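Local coordinates for uncharacterized protein (Enterococcus faecalis, PDB 3D3Y), which is of unknown function but probably belongs with the M16 peptidase-like proteins, containing an M16-type domain thought to be inactive, and may bind metal ions, at residues Ile117-Phe127 against Ala185-Leu196; Tyr153-Tyr162 against Leu412-Gly420. All coordinates share one frame; numbering follows the deposited sequence.

Contact 1. Residues Ile117-Phe127 against Ala185-Leu196; sequences IFAPNIQAGQF and AASLAAYYQKML
Y192 extends from helix 185-198 to the end of helix 105-118, its ring meeting I117, P120 and I122. Its CG stands opposite the backbone N (chi1 162°), which directs the ring toward segment 117-127, where OH donates to I117 O. The acceptor lies in the plane of the ring, at its edge; the OH to I117 O separation of 2.5 Å is very short, so its exact value is doubtful. P120 comes over one face at about a right angle, with CG 3.8 Å from the Y192 ring centroid and 22° off the normal, a CH-pi contact. I122 CD1 meets the same ring obliquely, 3.7 Å from Y192 CD2. Strands 122-123 and 126-127 form a tight beta hairpin with a two-residue loop (A124-G125) in a type I' turn from Q123 to Q126; its second strand, Q126 and F127, meets A185 and A186 at the start of helix 185-198. There F127 turns its ring edge to the helix backbone, CE2 lying 3.6 Å from L188 O, while I122 CG1 lies over the centre of one face. F127 N also donates to A185 O (3.3 Å); this donor and A189 N approach the carbonyl from opposite faces of its plane. Farther along the helix, L196 spreads its two methyls, CD1 against I117 CG2 at 3.5 Å and CD2 against F118 CD1 at 3.7 Å. The F118 ring also meets F223 edge-to-face.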
loop_
_atom_site.group_PDB
_atom_site.type_symbol
_atom_site.label_atom_id
_atom_site.label_comp_id
_atom_site.label_asym_id
_atom_site.label_seq_id
_atom_site.Cartn_x
_atom_site.Cartn_y
_atom_site.Cartn_z
ATOM N N ILE A 117 15.585 14.972 -6.648
ATOM C CA ILE A 117 14.411 15.103 -7.520
ATOM C C ILE A 117 14.697 15.735 -8.877
ATOM O O ILE A 117 14.208 15.248 -9.914
ATOM C CB ILE A 117 13.281 15.850 -6.792
ATOM C CG1 ILE A 117 12.836 15.022 -5.571
ATOM C CG2 ILE A 117 12.123 16.142 -7.742
ATOM C CD1 ILE A 117 11.838 15.780 -4.683
ATOM N N PHE A 118 15.512 16.786 -8.873
ATOM C CA PHE A 118 15.776 17.567 -10.073
ATOM C C PHE A 118 17.136 17.327 -10.721
ATOM O O PHE A 118 17.398 17.820 -11.818
ATOM C CB PHE A 118 15.581 19.045 -9.736
ATOM C CG PHE A 118 14.175 19.372 -9.313
ATOM C CD1 PHE A 118 13.205 19.654 -10.267
ATOM C CD2 PHE A 118 13.818 19.378 -7.963
ATOM C CE1 PHE A 118 11.897 19.944 -9.886
ATOM C CE2 PHE A 118 12.509 19.665 -7.571
ATOM C CZ PHE A 118 11.545 19.938 -8.550
ATOM N N ALA A 119 18.014 16.592 -10.048
ATOM C CA ALA A 119 19.318 16.291 -10.638
ATOM C C ALA A 119 19.594 14.801 -10.549
ATOM O O ALA A 119 20.580 14.390 -9.949
ATOM C CB ALA A 119 20.469 17.130 -9.986
ATOM N N PRO A 120 18.716 13.982 -11.161
ATOM C CA PRO A 120 18.966 12.546 -11.148
ATOM C C PRO A 120 20.152 12.224 -12.048
ATOM O O PRO A 120 20.624 13.097 -12.794
ATOM C CB PRO A 120 17.682 11.983 -11.742
ATOM C CG PRO A 120 17.213 13.051 -12.666
ATOM C CD PRO A 120 17.448 14.290 -11.871
ATOM N N ASN A 121 20.606 10.983 -11.991
ATOM C CA ASN A 121 21.808 10.567 -12.687
ATOM C C ASN A 121 21.485 10.223 -14.150
ATOM O O ASN A 121 21.548 9.065 -14.568
ATOM C CB ASN A 121 22.446 9.386 -11.945
ATOM C CG ASN A 121 23.883 9.128 -12.384
ATOM O OD1 ASN A 121 24.454 9.891 -13.171
ATOM N ND2 ASN A 121 24.479 8.032 -11.872
ATOM N N ILE A 122 21.098 11.251 -14.900
ATOM C CA ILE A 122 20.748 11.103 -16.307
ATOM C C ILE A 122 21.754 11.890 -17.111
ATOM O O ILE A 122 22.073 13.048 -16.750
ATOM C CB ILE A 122 19.297 11.630 -16.595
ATOM C CG1 ILE A 122 18.255 10.874 -15.727
ATOM C CG2 ILE A 122 18.982 11.605 -18.129
ATOM C CD1 ILE A 122 16.845 11.360 -15.897
ATOM N N GLN A 123 22.276 11.266 -18.176
ATOM C CA GLN A 123 23.168 11.939 -19.119
ATOM C C GLN A 123 22.625 11.848 -20.521
ATOM O O GLN A 123 22.314 10.752 -21.006
ATOM C CB GLN A 123 24.577 11.340 -19.118
ATOM C CG GLN A 123 25.374 11.659 -17.866
ATOM C CD GLN A 123 25.069 10.673 -16.793
ATOM O OE1 GLN A 123 24.745 9.515 -17.092
ATOM N NE2 GLN A 123 25.167 11.099 -15.533
ATOM N N ALA A 124 22.533 12.997 -21.183
ATOM C CA ALA A 124 21.950 13.078 -22.545
ATOM C C ALA A 124 20.737 12.156 -22.700
ATOM O O ALA A 124 20.679 11.297 -23.592
ATOM C CB ALA A 124 23.007 12.818 -23.602
ATOM N N GLY A 125 19.772 12.342 -21.802
ATOM C CA GLY A 125 18.476 11.672 -21.846
ATOM C C GLY A 125 18.361 10.225 -21.457
ATOM O O GLY A 125 17.309 9.620 -21.685
ATOM N N GLN A 126 19.427 9.629 -20.917
ATOM C CA GLN A 126 19.350 8.248 -20.420
ATOM C C GLN A 126 19.970 8.142 -19.043
ATOM O O GLN A 126 20.994 8.792 -18.765
ATOM C CB GLN A 126 20.053 7.267 -21.368
ATOM C CG GLN A 126 19.465 7.240 -22.789
ATOM C CD GLN A 126 20.115 6.191 -23.671
ATOM O OE1 GLN A 126 20.692 5.226 -23.169
ATOM N NE2 GLN A 126 20.025 6.375 -24.999
ATOM N N PHE A 127 19.362 7.346 -18.163
ATOM C CA PHE A 127 20.043 7.019 -16.923
ATOM C C PHE A 127 21.430 6.434 -17.179
ATOM O O PHE A 127 21.646 5.734 -18.156
ATOM C CB PHE A 127 19.212 6.093 -16.044
ATOM C CG PHE A 127 18.199 6.830 -15.218
ATOM C CD1 PHE A 127 18.532 7.297 -13.947
ATOM C CD2 PHE A 127 16.923 7.063 -15.716
ATOM C CE1 PHE A 127 17.609 7.999 -13.182
ATOM C CE2 PHE A 127 15.964 7.753 -14.949
ATOM C CZ PHE A 127 16.307 8.237 -13.683
ATOM N N ALA A 185 17.217 2.328 -20.075
ATOM C CA ALA A 185 17.750 3.571 -19.534
ATOM C C ALA A 185 17.068 4.780 -20.145
ATOM O O ALA A 185 16.795 5.746 -19.444
ATOM C CB ALA A 185 19.272 3.643 -19.738
ATOM N N ALA A 186 16.750 4.695 -21.438
ATOM C CA ALA A 186 15.989 5.739 -22.149
ATOM C C ALA A 186 14.517 5.832 -21.721
ATOM O O ALA A 186 14.040 6.917 -21.451
ATOM C CB ALA A 186 16.080 5.526 -23.663
ATOM N N SER A 187 13.800 4.705 -21.711
ATOM C CA SER A 187 12.412 4.672 -21.281
ATOM C C SER A 187 12.230 5.226 -19.862
ATOM O O SER A 187 11.260 5.977 -19.581
ATOM C CB SER A 187 11.806 3.252 -21.441
ATOM O OG SER A 187 12.284 2.341 -20.452
ATOM N N LEU A 188 13.178 4.911 -18.987
ATOM C CA LEU A 188 13.131 5.407 -17.595
ATOM C C LEU A 188 13.429 6.900 -17.452
ATOM O O LEU A 188 12.798 7.559 -16.624
ATOM C CB LEU A 188 14.036 4.608 -16.634
ATOM C CG LEU A 188 13.312 3.533 -15.825
ATOM C CD1 LEU A 188 12.333 4.196 -14.884
ATOM C CD2 LEU A 188 12.583 2.568 -16.787
ATOM N N ALA A 189 14.385 7.409 -18.235
ATOM C CA ALA A 189 14.671 8.847 -18.292
ATOM C C ALA A 189 13.484 9.617 -18.893
ATOM O O ALA A 189 13.128 10.697 -18.417
ATOM C CB ALA A 189 15.922 9.108 -19.112
ATOM N N ALA A 190 12.883 9.066 -19.945
ATOM C CA ALA A 190 11.674 9.664 -20.482
ATOM C C ALA A 190 10.557 9.669 -19.431
ATOM O O ALA A 190 9.849 10.681 -19.262
ATOM C CB ALA A 190 11.226 8.954 -21.779
ATOM N N TYR A 191 10.396 8.550 -18.729
ATOM C CA TYR A 191 9.337 8.461 -17.732
ATOM C C TYR A 191 9.592 9.467 -16.580
ATOM O O TYR A 191 8.668 10.194 -16.163
ATOM C CB TYR A 191 9.086 7.019 -17.203
ATOM C CG TYR A 191 7.983 7.129 -16.186
ATOM C CD1 TYR A 191 6.689 7.499 -16.617
ATOM C CD2 TYR A 191 8.242 7.040 -14.808
ATOM C CE1 TYR A 191 5.676 7.730 -15.712
ATOM C CE2 TYR A 191 7.215 7.261 -13.867
ATOM C CZ TYR A 191 5.936 7.597 -14.345
ATOM O OH TYR A 191 4.908 7.837 -13.490
ATOM N N TYR A 192 10.822 9.510 -16.068
ATOM C CA TYR A 192 11.194 10.517 -15.061
ATOM C C TYR A 192 10.653 11.911 -15.435
ATOM O O TYR A 192 10.027 12.605 -14.612
ATOM C CB TYR A 192 12.716 10.589 -14.883
ATOM C CG TYR A 192 13.153 11.871 -14.208
ATOM C CD1 TYR A 192 13.042 12.024 -12.812
ATOM C CD2 TYR A 192 13.673 12.936 -14.969
ATOM C CE1 TYR A 192 13.437 13.224 -12.183
ATOM C CE2 TYR A 192 14.065 14.119 -14.363
ATOM C CZ TYR A 192 13.956 14.250 -12.965
ATOM O OH TYR A 192 14.326 15.445 -12.383
ATOM N N GLN A 193 10.873 12.315 -16.674
ATOM C CA GLN A 193 10.458 13.652 -17.116
ATOM C C GLN A 193 8.951 13.820 -17.083
ATOM O O GLN A 193 8.446 14.881 -16.730
ATOM C CB GLN A 193 10.987 13.935 -18.522
ATOM C CG GLN A 193 12.427 14.393 -18.473
ATOM C CD GLN A 193 13.100 14.317 -19.818
ATOM O OE1 GLN A 193 12.857 15.157 -20.703
ATOM N NE2 GLN A 193 13.980 13.312 -19.982
ATOM N N LYS A 194 8.235 12.771 -17.474
ATOM C CA LYS A 194 6.760 12.785 -17.462
ATOM C C LYS A 194 6.184 12.802 -16.025
ATOM O O LYS A 194 5.318 13.611 -15.721
ATOM C CB LYS A 194 6.194 11.605 -18.279
ATOM C CG LYS A 194 4.661 11.534 -18.270
ATOM C CD LYS A 194 4.079 10.260 -18.920
ATOM C CE LYS A 194 2.652 10.520 -19.425
ATOM N NZ LYS A 194 2.602 11.401 -20.635
HETATM N N MSE A 195 6.701 11.940 -15.138
HETATM C CA MSE A 195 6.309 11.994 -13.730
HETATM C C MSE A 195 6.544 13.394 -13.137
HETATM O O MSE A 195 5.647 13.967 -12.520
HETATM C CB MSE A 195 7.021 10.954 -12.885
HETATM C CG MSE A 195 6.477 10.946 -11.436
HETATM SE SE MSE A 195 7.324 9.638 -10.324
HETATM C CE MSE A 195 8.868 10.686 -9.884
ATOM N N LEU A 196 7.726 13.966 -13.379
ATOM C CA LEU A 196 8.068 15.242 -12.770
ATOM C C LEU A 196 7.127 16.347 -13.263
ATOM O O LEU A 196 6.707 17.181 -12.476
ATOM C CB LEU A 196 9.557 15.599 -12.973
ATOM C CG LEU A 196 10.142 16.717 -12.068
ATOM C CD1 LEU A 196 10.046 16.454 -10.562
ATOM C CD2 LEU A 196 11.583 17.134 -12.442
#

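Contact 2. Residues Tyr153-Tyr162 against Leu412-Gly420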
loop_
_atom_site.group_PDB
_atom_site.type_symbol
_atom_site.label_atom_id
_atom_site.label_comp_id
_atom_site.label_asym_id
_atom_site.label_seq_id
_atom_site.Cartn_x
_atom_site.Cartn_y
_atom_site.Cartn_z
ATOM N N TYR A 153 2.333 -15.464 -4.522
ATOM C CA TYR A 153 1.983 -15.713 -5.910
ATOM C C TYR A 153 0.455 -15.946 -6.089
ATOM O O TYR A 153 -0.184 -15.336 -6.954
ATOM C CB TYR A 153 2.773 -16.892 -6.487
ATOM C CG TYR A 153 2.344 -17.175 -7.915
ATOM C CD1 TYR A 153 2.730 -16.321 -8.952
ATOM C CD2 TYR A 153 1.500 -18.228 -8.217
ATOM C CE1 TYR A 153 2.309 -16.538 -10.253
ATOM C CE2 TYR A 153 1.080 -18.466 -9.521
ATOM C CZ TYR A 153 1.486 -17.608 -10.529
ATOM O OH TYR A 153 1.077 -17.817 -11.833
ATOM N N ALA A 154 -0.099 -16.835 -5.270
ATOM C CA ALA A 154 -1.498 -17.213 -5.360
ATOM C C ALA A 154 -2.419 -16.042 -5.021
ATOM O O ALA A 154 -3.528 -15.956 -5.563
ATOM C CB ALA A 154 -1.789 -18.410 -4.478
ATOM N N SER A 155 -1.954 -15.133 -4.166
ATOM C CA SER A 155 -2.722 -13.925 -3.819
ATOM C C SER A 155 -2.775 -12.960 -4.995
ATOM O O SER A 155 -3.809 -12.417 -5.337
ATOM C CB SER A 155 -2.099 -13.198 -2.628
ATOM O OG SER A 155 -2.912 -12.054 -2.324
ATOM N N LEU A 156 -1.629 -12.734 -5.605
ATOM C CA LEU A 156 -1.554 -11.937 -6.818
ATOM C C LEU A 156 -2.375 -12.531 -7.973
ATOM O O LEU A 156 -3.026 -11.793 -8.729
ATOM C CB LEU A 156 -0.094 -11.740 -7.224
ATOM C CG LEU A 156 0.754 -10.966 -6.218
ATOM C CD1 LEU A 156 2.207 -11.230 -6.558
ATOM C CD2 LEU A 156 0.436 -9.468 -6.250
ATOM N N ALA A 157 -2.332 -13.850 -8.117
ATOM C CA ALA A 157 -3.067 -14.522 -9.178
ATOM C C ALA A 157 -4.569 -14.399 -8.941
ATOM O O ALA A 157 -5.338 -14.244 -9.888
ATOM C CB ALA A 157 -2.671 -16.005 -9.291
ATOM N N LEU A 158 -4.984 -14.494 -7.680
ATOM C CA LEU A 158 -6.387 -14.284 -7.351
ATOM C C LEU A 158 -6.803 -12.876 -7.773
ATOM O O LEU A 158 -7.839 -12.691 -8.395
ATOM C CB LEU A 158 -6.626 -14.466 -5.842
ATOM C CG LEU A 158 -8.037 -14.135 -5.339
ATOM C CD1 LEU A 158 -9.011 -15.183 -5.851
ATOM C CD2 LEU A 158 -8.007 -14.090 -3.810
ATOM N N GLN A 159 -5.991 -11.896 -7.400
ATOM C CA GLN A 159 -6.266 -10.512 -7.793
ATOM C C GLN A 159 -6.385 -10.311 -9.315
ATOM O O GLN A 159 -7.280 -9.571 -9.789
ATOM C CB GLN A 159 -5.272 -9.563 -7.129
ATOM C CG GLN A 159 -5.566 -9.421 -5.632
ATOM C CD GLN A 159 -4.695 -8.387 -4.911
ATOM O OE1 GLN A 159 -4.367 -7.332 -5.454
ATOM N NE2 GLN A 159 -4.368 -8.679 -3.662
ATOM N N SER A 160 -5.524 -10.989 -10.092
ATOM C CA SER A 160 -5.608 -10.917 -11.567
ATOM C C SER A 160 -6.947 -11.411 -12.083
ATOM O O SER A 160 -7.458 -10.871 -13.055
ATOM C CB SER A 160 -4.521 -11.740 -12.262
ATOM O OG SER A 160 -3.275 -11.096 -12.139
ATOM N N VAL A 161 -7.498 -12.443 -11.444
ATOM C CA VAL A 161 -8.786 -13.005 -11.836
ATOM C C VAL A 161 -9.877 -12.044 -11.400
ATOM O O VAL A 161 -10.700 -11.624 -12.230
ATOM C CB VAL A 161 -9.047 -14.404 -11.234
ATOM C CG1 VAL A 161 -10.422 -14.940 -11.689
ATOM C CG2 VAL A 161 -7.956 -15.358 -11.685
ATOM N N TYR A 162 -9.868 -11.672 -10.120
ATOM C CA TYR A 162 -10.911 -10.757 -9.601
ATOM C C TYR A 162 -10.999 -9.470 -10.437
ATOM O O TYR A 162 -12.095 -9.037 -10.813
ATOM C CB TYR A 162 -10.723 -10.438 -8.087
ATOM C CG TYR A 162 -11.809 -9.501 -7.556
ATOM C CD1 TYR A 162 -13.035 -10.003 -7.136
ATOM C CD2 TYR A 162 -11.630 -8.108 -7.554
ATOM C CE1 TYR A 162 -14.052 -9.153 -6.672
ATOM C CE2 TYR A 162 -12.656 -7.241 -7.096
ATOM C CZ TYR A 162 -13.849 -7.777 -6.654
ATOM O OH TYR A 162 -14.872 -6.947 -6.204
ATOM N N LEU A 412 -19.325 -13.628 -3.604
ATOM C CA LEU A 412 -18.166 -14.361 -4.171
ATOM C C LEU A 412 -18.077 -14.104 -5.662
ATOM O O LEU A 412 -19.113 -14.086 -6.364
ATOM C CB LEU A 412 -18.241 -15.862 -3.841
ATOM C CG LEU A 412 -17.113 -16.788 -4.300
ATOM C CD1 LEU A 412 -15.754 -16.295 -3.784
ATOM C CD2 LEU A 412 -17.384 -18.244 -3.868
ATOM N N GLN A 413 -16.850 -13.850 -6.139
ATOM C CA GLN A 413 -16.607 -13.468 -7.538
ATOM C C GLN A 413 -15.529 -14.282 -8.249
ATOM O O GLN A 413 -15.610 -14.510 -9.460
ATOM C CB GLN A 413 -16.262 -11.969 -7.637
ATOM C CG GLN A 413 -17.474 -11.007 -7.342
ATOM C CD GLN A 413 -18.543 -11.035 -8.424
ATOM O OE1 GLN A 413 -19.464 -11.886 -8.412
ATOM N NE2 GLN A 413 -18.437 -10.119 -9.371
ATOM N N ALA A 414 -14.514 -14.719 -7.515
ATOM C CA ALA A 414 -13.414 -15.418 -8.155
ATOM C C ALA A 414 -12.811 -16.418 -7.186
ATOM O O ALA A 414 -12.806 -16.201 -5.982
ATOM C CB ALA A 414 -12.358 -14.404 -8.666
ATOM N N ILE A 415 -12.329 -17.530 -7.720
ATOM C CA ILE A 415 -11.651 -18.532 -6.917
ATOM C C ILE A 415 -10.386 -18.883 -7.697
ATOM O O ILE A 415 -10.457 -19.207 -8.899
ATOM C CB ILE A 415 -12.478 -19.846 -6.806
ATOM C CG1 ILE A 415 -13.773 -19.642 -6.028
ATOM C CG2 ILE A 415 -11.609 -21.000 -6.209
ATOM C CD1 ILE A 415 -14.758 -20.768 -6.221
ATOM N N PHE A 416 -9.235 -18.828 -7.036
ATOM C CA PHE A 416 -8.008 -19.247 -7.686
ATOM C C PHE A 416 -7.436 -20.422 -6.921
ATOM O O PHE A 416 -7.294 -20.366 -5.689
ATOM C CB PHE A 416 -6.975 -18.106 -7.755
ATOM C CG PHE A 416 -5.676 -18.525 -8.407
ATOM C CD1 PHE A 416 -5.579 -18.633 -9.786
ATOM C CD2 PHE A 416 -4.576 -18.894 -7.624
ATOM C CE1 PHE A 416 -4.378 -19.059 -10.385
ATOM C CE2 PHE A 416 -3.372 -19.328 -8.205
ATOM C CZ PHE A 416 -3.273 -19.415 -9.583
ATOM N N PHE A 417 -7.123 -21.481 -7.656
ATOM C CA PHE A 417 -6.608 -22.719 -7.096
ATOM C C PHE A 417 -5.218 -23.010 -7.675
ATOM O O PHE A 417 -5.059 -23.207 -8.885
ATOM C CB PHE A 417 -7.613 -23.836 -7.413
ATOM C CG PHE A 417 -7.230 -25.215 -6.901
ATOM C CD1 PHE A 417 -6.633 -25.387 -5.659
ATOM C CD2 PHE A 417 -7.521 -26.344 -7.670
ATOM C CE1 PHE A 417 -6.324 -26.671 -5.174
ATOM C CE2 PHE A 417 -7.198 -27.638 -7.204
ATOM C CZ PHE A 417 -6.608 -27.794 -5.939
ATOM N N LEU A 418 -4.200 -22.998 -6.814
ATOM C CA LEU A 418 -2.854 -23.349 -7.251
ATOM C C LEU A 418 -2.641 -24.768 -6.800
ATOM O O LEU A 418 -2.486 -25.025 -5.602
ATOM C CB LEU A 418 -1.779 -22.411 -6.672
ATOM C CG LEU A 418 -0.338 -22.574 -7.197
ATOM C CD1 LEU A 418 -0.218 -22.058 -8.654
ATOM C CD2 LEU A 418 0.602 -21.807 -6.336
ATOM N N GLU A 419 -2.663 -25.689 -7.768
ATOM C CA GLU A 419 -2.776 -27.091 -7.463
ATOM C C GLU A 419 -1.432 -27.774 -7.561
ATOM O O GLU A 419 -0.784 -27.767 -8.624
ATOM C CB GLU A 419 -3.797 -27.767 -8.381
ATOM C CG GLU A 419 -3.965 -29.270 -8.103
ATOM C CD GLU A 419 -5.084 -29.908 -8.936
ATOM O OE1 GLU A 419 -5.162 -29.599 -10.134
ATOM O OE2 GLU A 419 -5.878 -30.704 -8.380
ATOM N N GLY A 420 -1.019 -28.372 -6.446
ATOM C CA GLY A 420 0.255 -29.043 -6.383
ATOM C C GLY A 420 0.251 -30.297 -7.226
ATOM O O GLY A 420 -0.713 -31.069 -7.195
#
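A154 O, 3.7 Å from F416 CD2, accepts the helical bond from L158 N at 3.0 Å and a weak one from N258 ND2. F416 carries the largest share of the contact. With chi1 at 179°, the F416 ring extends away from its own backbone N toward the helix, where A157 CB sits over the ring centre, 3.5 Å from the centroid and 12° off the normal: a CH-pi contact made by a methyl group. L158 CD1 packs beside the base of that side chain, 4.0 Å from F416 CB. One helical turn on, V161 CG1 meets A414 CB at 3.6 Å, and the Y162 ring leans obliquely on Q413 CB (3.7 Å from CE1). At the other end the Y153 ring presents its edge to L418 CD1, 3.9 Å from CE2, while its hydroxyl bonds to E248. Q413 and A414 both face A260 in a classic beta bulge, which turns both side chains to the helix. The segment axes run 144° apart, 7.8 Å at closest approach. Helix 150-162 packs on one face of the mixed five-stranded sheet, oblique but roughly antiparallel to strand 411-421, touching that strand's neighbours 244-251 and 255-262 and also strand 314-321.

How the contacts relate
Four segments follow one another from the N terminus: 117-127, 153-162, 185-196 and 412-420. Contact 1 joins the first and third, closing a loop of 57 residues that contains helices but no strand; contact 2 joins the second and fourth across 249 residues. The two loops therefore cross, since 153-162 lies inside the first and 185-196 inside the second. Contact 1 ties the end of helix 105-118 and its hairpin to helix 185-198, beside the six-stranded sheet, whereas contact 2 ties helix 150-162 to the C-terminal strand of the five-stranded sheet. Their centres are 36 Å apart and their nearest atoms about 19 Å apart, without touching.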